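PDB 4F82: thioredoxin Reductase from Burkholderia cenocepacia, which probably acts as a thiol-specific peroxidase of the Prx5 peroxiredoxin subfamily, reducing hydrogen peroxide and organic hydroperoxides to water and alcohols. Local coordinates for residues V50-L55 / M144-G149. Numbering follows the deposited sequence.
Sequences VVIFGL and MVIDGG
Met144 and Ile52 meet because of how each leaves its strand: CG of Met144 sits in the crowded position between the backbone N and the carbonyl carbon (chi1 54°) with the thioether chain extended beyond it, while CG1 of Ile52 stands anti to its carbonyl carbon (chi1 -57°). The two side chains therefore run side by side in the same direction, and the terminal methyl CE of Met144 comes to 3.8 Å from CD1 of Ile52. In the conformer described, one of two modelled for Ile146, CG1 of Ile146 also comes to 4.0 Å from CD1 of Ile52, the two isoleucines crossing obliquely. Val50 faces Ile146 more loosely on this side. On the reverse face the contact is smaller: CG2 of Val51 touches CG2 of Val145 at 4.0 Å.

Between the two faces runs regular antiparallel backbone pairing. Ile52 and Met144 exchange two bonds, N of each to O of the other, both 2.8 Å; Val50 and Ile146 form the second hydrogen-bonded pair, with Val50 N 3.0 Å from Ile146 O and Ile146 N 2.9 Å from Val50 O. Between them Val51 and Val145 make the non-hydrogen-bonded pair, where Val51 CA points a C-H at Met144 O, 3.4 Å away.

This ladder joins two strands of the central sheet of the thioredoxin-like fold. On its other edge strand 49-55 pairs in parallel with strand 85-90, and strand 137-147 turns through Gly148 and Gly149 into antiparallel strand 150-156. Leu16 lies against Met144 and Ile146, whereas Tyr71 of helix 61-80 packs on Val51, and Leu55 reaches the same helix at Cys63, the predicted peroxidatic cysteine.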
loop_
_atom_site.group_PDB
_atom_site.type_symbol
_atom_site.label_atom_id
_atom_site.label_comp_id
_atom_site.label_asym_id
_atom_site.label_seq_id
_atom_site.Cartn_x
_atom_site.Cartn_y
_atom_site.Cartn_z
ATOM N N VAL A 50 -15.804 4.604 -20.043
ATOM C CA VAL A 50 -14.661 4.600 -19.103
ATOM C C VAL A 50 -13.680 3.460 -19.401
ATOM O O VAL A 50 -14.085 2.319 -19.531
ATOM C CB VAL A 50 -15.172 4.416 -17.656
ATOM C CG1 VAL A 50 -14.009 4.342 -16.622
ATOM C CG2 VAL A 50 -16.139 5.521 -17.290
ATOM N N VAL A 51 -12.397 3.768 -19.512
ATOM C CA VAL A 51 -11.390 2.718 -19.524
ATOM C C VAL A 51 -10.898 2.514 -18.108
ATOM O O VAL A 51 -10.476 3.478 -17.463
ATOM C CB VAL A 51 -10.141 3.099 -20.395
ATOM C CG1 VAL A 51 -9.012 2.062 -20.197
ATOM C CG2 VAL A 51 -10.510 3.247 -21.890
ATOM N N ILE A 52 -10.944 1.277 -17.617
ATOM C CA ILE A 52 -10.359 0.950 -16.315
ATOM C C ILE A 52 -9.215 -0.015 -16.511
ATOM O O ILE A 52 -9.417 -1.086 -17.109
ATOM C CB ILE A 52 -11.385 0.273 -15.394
ATOM C CG1 ILE A 52 -12.617 1.177 -15.212
ATOM C CG2 ILE A 52 -10.765 -0.012 -14.040
ATOM C CD1 ILE A 52 -13.791 0.458 -14.452
ATOM N N PHE A 53 -8.008 0.353 -16.052
ATOM C CA PHE A 53 -6.926 -0.633 -16.041
ATOM C C PHE A 53 -6.524 -0.864 -14.571
ATOM O O PHE A 53 -6.389 0.088 -13.794
ATOM C CB PHE A 53 -5.745 -0.254 -16.973
ATOM C CG PHE A 53 -4.968 0.960 -16.537
ATOM C CD1 PHE A 53 -3.744 0.830 -15.843
ATOM C CD2 PHE A 53 -5.443 2.233 -16.792
ATOM C CE1 PHE A 53 -3.009 1.970 -15.449
ATOM C CE2 PHE A 53 -4.709 3.378 -16.381
ATOM C CZ PHE A 53 -3.502 3.251 -15.705
ATOM N N GLY A 54 -6.473 -2.134 -14.182
ATOM C CA GLY A 54 -6.089 -2.501 -12.844
ATOM C C GLY A 54 -4.675 -3.048 -12.915
ATOM O O GLY A 54 -4.246 -3.614 -13.930
ATOM N N LEU A 55 -3.944 -2.907 -11.825
ATOM C CA LEU A 55 -2.558 -3.402 -11.806
ATOM C C LEU A 55 -2.218 -3.778 -10.355
ATOM O O LEU A 55 -2.963 -3.418 -9.431
ATOM C CB LEU A 55 -1.618 -2.320 -12.388
ATOM C CG LEU A 55 -1.767 -0.842 -12.019
ATOM C CD1 LEU A 55 -1.419 -0.547 -10.520
ATOM C CD2 LEU A 55 -0.909 0.020 -12.932
ATOM N N MET A 144 -10.198 -2.904 -19.059
ATOM C CA MET A 144 -11.544 -3.058 -19.606
ATOM C C MET A 144 -12.151 -1.727 -20.007
ATOM O O MET A 144 -11.813 -0.669 -19.459
ATOM C CB MET A 144 -12.454 -3.768 -18.601
ATOM C CG MET A 144 -12.509 -3.135 -17.222
ATOM S SD MET A 144 -13.433 -4.221 -16.108
ATOM C CE MET A 144 -13.288 -3.273 -14.584
ATOM N N VAL A 145 -13.045 -1.784 -20.993
ATOM C CA VAL A 145 -13.773 -0.610 -21.426
ATOM C C VAL A 145 -15.245 -0.852 -21.061
ATOM O O VAL A 145 -15.821 -1.936 -21.305
ATOM C CB VAL A 145 -13.611 -0.368 -22.945
ATOM C CG1 VAL A 145 -14.439 0.804 -23.365
ATOM C CG2 VAL A 145 -12.078 -0.165 -23.290
ATOM N N ILE A 146 -15.823 0.181 -20.450
ATOM C CA ILE A 146 -17.153 0.127 -19.868
ATOM C C ILE A 146 -18.014 1.173 -20.522
ATOM O O ILE A 146 -17.583 2.316 -20.699
ATOM C CB ILE A 146 -17.089 0.455 -18.368
ATOM C CG1 ILE A 146 -15.921 -0.326 -17.728
ATOM C CG2 ILE A 146 -18.477 0.228 -17.691
ATOM C CD1 ILE A 146 -16.080 -1.834 -17.806
ATOM N N ASP A 147 -19.217 0.786 -20.900
ATOM C CA ASP A 147 -20.143 1.713 -21.547
ATOM C C ASP A 147 -21.500 1.191 -21.161
ATOM O O ASP A 147 -21.734 -0.027 -21.219
ATOM C CB ASP A 147 -19.917 1.672 -23.068
ATOM C CG ASP A 147 -20.487 2.877 -23.794
ATOM O OD1 ASP A 147 -21.097 3.776 -23.146
ATOM O OD2 ASP A 147 -20.327 2.907 -25.047
ATOM N N GLY A 148 -22.383 2.097 -20.739
ATOM C CA GLY A 148 -23.699 1.709 -20.264
ATOM C C GLY A 148 -23.624 0.812 -19.039
ATOM O O GLY A 148 -24.507 -0.025 -18.820
ATOM N N GLY A 149 -22.579 0.977 -18.234
ATOM C CA GLY A 149 -22.438 0.161 -17.034
ATOM C C GLY A 149 -22.024 -1.285 -17.273
ATOM O O GLY A 149 -21.933 -2.078 -16.319
#